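Long-range contact in methyltransferase (Streptomyces avermitilis, PDB 3GIW), which is a Rossmann-fold protein of unknown specific function that binds S-adenosyl-L-homocysteine and is probably an S-adenosylmethionine-dependent methyltransferase: residues R63-A74 / T91-V102. Numbering follows the deposited sequence. Where two conformers were deposited one is given.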
loop_
_atom_site.group_PDB
_atom_site.type_symbol
_atom_site.label_atom_id
_atom_site.label_comp_id
_atom_site.label_asym_id
_atom_site.label_seq_id
_atom_site.Cartn_x
_atom_site.Cartn_y
_atom_site.Cartn_z
ATOM N N ARG A 63 -3.897 5.575 4.843
ATOM C CA ARG A 63 -3.520 6.568 3.837
ATOM C C ARG A 63 -2.591 7.605 4.443
ATOM O O ARG A 63 -1.565 7.992 3.812
ATOM C CB ARG A 63 -4.740 7.196 3.166
ATOM C CG ARG A 63 -4.359 8.004 1.893
ATOM C CD ARG A 63 -3.968 7.130 0.708
ATOM N NE ARG A 63 -3.459 7.933 -0.416
ATOM C CZ ARG A 63 -3.207 7.437 -1.629
ATOM N NH1 ARG A 63 -3.439 6.148 -1.891
ATOM N NH2 ARG A 63 -2.724 8.237 -2.585
ATOM N N ASP A 64 -2.890 8.107 5.639
ATOM C CA ASP A 64 -2.057 9.106 6.302
ATOM C C ASP A 64 -0.639 8.553 6.563
ATOM O O ASP A 64 0.361 9.260 6.398
ATOM C CB ASP A 64 -2.687 9.542 7.638
ATOM C CG ASP A 64 -3.945 10.401 7.474
ATOM O OD1 ASP A 64 -4.190 10.942 6.388
ATOM O OD2 ASP A 64 -4.697 10.517 8.469
ATOM N N TRP A 65 -0.570 7.275 6.942
ATOM C CA TRP A 65 0.688 6.585 7.174
ATOM C C TRP A 65 1.513 6.567 5.876
ATOM O O TRP A 65 2.715 6.854 5.918
ATOM C CB TRP A 65 0.469 5.147 7.729
ATOM C CG TRP A 65 1.793 4.447 7.940
ATOM C CD1 TRP A 65 2.592 4.557 9.010
ATOM C CD2 TRP A 65 2.478 3.608 6.999
ATOM N NE1 TRP A 65 3.753 3.834 8.815
ATOM C CE2 TRP A 65 3.704 3.258 7.577
ATOM C CE3 TRP A 65 2.172 3.126 5.723
ATOM C CZ2 TRP A 65 4.632 2.450 6.914
ATOM C CZ3 TRP A 65 3.116 2.362 5.077
ATOM C CH2 TRP A 65 4.300 2.010 5.681
HETATM N N MSE A 66 0.890 6.227 4.754
HETATM C CA MSE A 66 1.622 6.249 3.483
HETATM C C MSE A 66 2.261 7.617 3.288
HETATM O O MSE A 66 3.415 7.720 2.901
HETATM C CB MSE A 66 0.692 5.937 2.292
HETATM C CG MSE A 66 1.411 5.966 0.933
HETATM SE SE MSE A 66 1.524 7.722 0.056
HETATM C CE MSE A 66 -0.126 7.700 -0.864
ATOM N N ASN A 67 1.489 8.668 3.530
ATOM C CA ASN A 67 1.985 10.020 3.346
ATOM C C ASN A 67 3.239 10.258 4.212
ATOM O O ASN A 67 4.241 10.796 3.728
ATOM C CB ASN A 67 0.931 11.087 3.694
ATOM C CG ASN A 67 -0.295 11.085 2.783
ATOM O OD1 ASN A 67 -0.346 10.448 1.744
ATOM N ND2 ASN A 67 -1.271 11.877 3.172
ATOM N N ARG A 68 3.211 9.879 5.489
ATOM C CA ARG A 68 4.347 10.093 6.376
ATOM C C ARG A 68 5.537 9.194 5.985
ATOM O O ARG A 68 6.683 9.646 6.046
ATOM C CB ARG A 68 3.951 9.869 7.841
ATOM C CG ARG A 68 2.864 10.782 8.311
ATOM C CD ARG A 68 2.738 10.821 9.812
ATOM N NE ARG A 68 2.582 9.529 10.475
ATOM C CZ ARG A 68 1.473 8.793 10.463
ATOM N NH1 ARG A 68 0.384 9.202 9.833
ATOM N NH2 ARG A 68 1.461 7.601 11.052
ATOM N N ALA A 69 5.281 7.952 5.583
ATOM C CA ALA A 69 6.355 7.037 5.195
ATOM C C ALA A 69 7.074 7.525 3.929
ATOM O O ALA A 69 8.320 7.519 3.876
ATOM C CB ALA A 69 5.851 5.619 5.053
ATOM N N VAL A 70 6.307 7.960 2.925
ATOM C CA VAL A 70 6.912 8.439 1.681
ATOM C C VAL A 70 7.676 9.738 1.922
ATOM O O VAL A 70 8.810 9.904 1.406
ATOM C CB VAL A 70 5.849 8.581 0.573
ATOM C CG1 VAL A 70 6.413 9.297 -0.672
ATOM C CG2 VAL A 70 5.301 7.177 0.194
ATOM N N ALA A 71 7.120 10.647 2.726
ATOM C CA ALA A 71 7.845 11.865 3.090
ATOM C C ALA A 71 9.181 11.559 3.814
ATOM O O ALA A 71 10.219 12.127 3.469
ATOM C CB ALA A 71 6.954 12.757 3.945
ATOM N N HIS A 72 9.176 10.634 4.763
ATOM C CA HIS A 72 10.396 10.186 5.416
ATOM C C HIS A 72 11.413 9.659 4.396
ATOM O O HIS A 72 12.603 9.982 4.444
ATOM C CB HIS A 72 10.098 9.058 6.408
ATOM C CG HIS A 72 11.316 8.532 7.105
ATOM N ND1 HIS A 72 11.821 9.120 8.246
ATOM C CD2 HIS A 72 12.160 7.515 6.800
ATOM C CE1 HIS A 72 12.916 8.481 8.618
ATOM N NE2 HIS A 72 13.132 7.491 7.771
ATOM N N LEU A 73 10.965 8.763 3.528
ATOM C CA LEU A 73 11.840 8.156 2.531
ATOM C C LEU A 73 12.474 9.214 1.606
ATOM O O LEU A 73 13.682 9.154 1.328
ATOM C CB LEU A 73 11.074 7.113 1.742
ATOM C CG LEU A 73 10.827 5.776 2.457
ATOM C CD1 LEU A 73 9.685 5.016 1.769
ATOM C CD2 LEU A 73 12.122 4.932 2.543
ATOM N N ALA A 74 11.688 10.206 1.165
ATOM C CA ALA A 74 12.181 11.248 0.274
ATOM C C ALA A 74 13.070 12.217 1.036
ATOM O O ALA A 74 14.175 12.529 0.583
ATOM C CB ALA A 74 11.041 11.992 -0.396
ATOM N N THR A 91 -5.570 9.148 -5.359
ATOM C CA THR A 91 -6.130 9.995 -4.314
ATOM C C THR A 91 -5.085 11.034 -3.909
ATOM O O THR A 91 -3.933 10.709 -3.683
ATOM C CB THR A 91 -6.511 9.179 -3.064
ATOM O OG1 THR A 91 -7.243 8.011 -3.458
ATOM C CG2 THR A 91 -7.332 10.030 -2.089
ATOM N N SER A 92 -5.499 12.276 -3.771
ATOM C CA SER A 92 -4.592 13.386 -3.570
ATOM C C SER A 92 -4.221 13.540 -2.102
ATOM O O SER A 92 -5.101 13.522 -1.227
ATOM C CB SER A 92 -5.261 14.676 -4.043
ATOM O OG SER A 92 -4.310 15.706 -4.116
ATOM N N PRO A 93 -2.918 13.695 -1.801
ATOM C CA PRO A 93 -1.780 13.623 -2.709
ATOM C C PRO A 93 -1.363 12.194 -3.032
ATOM O O PRO A 93 -1.332 11.319 -2.157
ATOM C CB PRO A 93 -0.678 14.335 -1.920
ATOM C CG PRO A 93 -0.985 13.994 -0.531
ATOM C CD PRO A 93 -2.478 13.983 -0.424
ATOM N N ASN A 94 -1.021 11.967 -4.289
ATOM C CA ASN A 94 -0.502 10.658 -4.672
ATOM C C ASN A 94 0.966 10.578 -4.277
ATOM O O ASN A 94 1.620 11.604 -4.013
ATOM C CB ASN A 94 -0.640 10.441 -6.173
ATOM C CG ASN A 94 -2.063 10.193 -6.594
ATOM O OD1 ASN A 94 -2.646 9.176 -6.226
ATOM N ND2 ASN A 94 -2.621 11.113 -7.380
ATOM N N LEU A 95 1.463 9.349 -4.233
ATOM C CA LEU A 95 2.837 9.073 -3.811
ATOM C C LEU A 95 3.823 9.978 -4.558
ATOM O O LEU A 95 4.702 10.608 -3.946
ATOM C CB LEU A 95 3.163 7.590 -4.053
ATOM C CG LEU A 95 4.450 7.086 -3.410
ATOM C CD1 LEU A 95 4.401 5.596 -3.131
ATOM C CD2 LEU A 95 5.612 7.403 -4.251
ATOM N N HIS A 96 3.718 10.045 -5.885
ATOM C CA HIS A 96 4.671 10.873 -6.646
ATOM C C HIS A 96 4.604 12.367 -6.368
ATOM O O HIS A 96 5.600 13.078 -6.558
ATOM C CB HIS A 96 4.620 10.600 -8.178
ATOM C CG HIS A 96 3.536 11.317 -8.907
ATOM N ND1 HIS A 96 2.238 10.851 -8.943
ATOM C CD2 HIS A 96 3.565 12.447 -9.655
ATOM C CE1 HIS A 96 1.509 11.684 -9.679
ATOM N NE2 HIS A 96 2.287 12.664 -10.109
ATOM N N GLU A 97 3.425 12.838 -5.990
ATOM C CA GLU A 97 3.238 14.262 -5.710
ATOM C C GLU A 97 3.988 14.609 -4.421
ATOM O O GLU A 97 4.618 15.675 -4.331
ATOM C CB GLU A 97 1.739 14.581 -5.648
ATOM C CG GLU A 97 1.080 14.386 -7.005
ATOM C CD GLU A 97 -0.450 14.263 -6.967
ATOM O OE1 GLU A 97 -1.073 14.316 -5.917
ATOM O OE2 GLU A 97 -1.034 14.071 -8.052
ATOM N N ILE A 98 3.967 13.696 -3.454
ATOM C CA ILE A 98 4.735 13.883 -2.211
ATOM C C ILE A 98 6.240 13.857 -2.522
ATOM O O ILE A 98 6.983 14.768 -2.128
ATOM C CB ILE A 98 4.366 12.827 -1.160
ATOM C CG1 ILE A 98 2.928 13.015 -0.696
ATOM C CG2 ILE A 98 5.339 12.892 0.048
ATOM C CD1 ILE A 98 2.413 11.808 0.075
ATOM N N ALA A 99 6.691 12.828 -3.244
ATOM C CA ALA A 99 8.121 12.674 -3.546
ATOM C C ALA A 99 8.628 13.849 -4.373
ATOM O O ALA A 99 9.690 14.405 -4.106
ATOM C CB ALA A 99 8.362 11.359 -4.289
ATOM N N GLN A 100 7.871 14.237 -5.390
ATOM C CA GLN A 100 8.310 15.309 -6.302
ATOM C C GLN A 100 8.273 16.726 -5.688
ATOM O O GLN A 100 9.021 17.617 -6.126
ATOM C CB GLN A 100 7.560 15.224 -7.647
ATOM C CG GLN A 100 8.030 14.014 -8.507
ATOM C CD GLN A 100 7.308 13.854 -9.830
ATOM O OE1 GLN A 100 6.332 14.558 -10.113
ATOM N NE2 GLN A 100 7.816 12.970 -10.667
ATOM N N SER A 101 7.442 16.912 -4.670
ATOM C CA SER A 101 7.458 18.153 -3.895
ATOM C C SER A 101 8.756 18.270 -3.103
ATOM O O SER A 101 9.237 19.374 -2.852
ATOM C CB SER A 101 6.242 18.231 -2.961
ATOM O OG SER A 101 6.309 17.308 -1.888
ATOM N N VAL A 102 9.332 17.137 -2.710
ATOM C CA VAL A 102 10.607 17.148 -1.982
ATOM C C VAL A 102 11.775 17.306 -2.951
ATOM O O VAL A 102 12.702 18.079 -2.696
ATOM C CB VAL A 102 10.800 15.865 -1.120
ATOM C CG1 VAL A 102 12.210 15.840 -0.507
ATOM C CG2 VAL A 102 9.733 15.774 -0.036
HETATM O O HOH W 1 -0.566 7.314 -4.751
HETATM O O HOH W 2 -2.697 10.507 -0.032
#
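Ile-98 enters helix 63-74 as a knob into the hole formed by Met-66, Asn-67, Val-70 and Ala-71. Its CG1 lies beside the backbone N (chi1 -67°) and the chain then runs extended (chi2 166°), bringing CD1 within 3.5 Å of Asn-67 OD1, the side chains crossing at about a right angle; CG2 meets Val-70 CG1 at 3.8 Å. Val-70 CG2 lies 3.7 Å from Leu-95 CG. Farther along, Ala-74 CB packs against Val-102 CB at 3.9 Å; beside Ala-99, another single methyl, the backbones draw close, Ala-74 CA to Ala-99 CA 5.8 Å. Both helices, segment axes inclined by 33°, lie on one face of a class I methyltransferase sheet (strand order 3-2-1-4-5-7-6), where Leu-95 and Leu-73 touch Phe-82. Towards the S-adenosyl-L-homocysteine site, which includes Arg-63 but lacks that ligand in this model, the contact turns polar. Thr-91 CB lies over one face of the Arg-63 guanidinium, offset toward its rim; selenomethionine Met-66, in one of two conformers, brings CE over the opposite face. Arg-63 NH2 gives Pro-93 O a weak 3.4 Å hydrogen bond. In-plane water 2 accepts from Arg-63 NE at 2.7 Å and donates to Asn-67 OD1 and Pro-93 O; water 1 links Arg-63 NH2 to Asn-94 OD1.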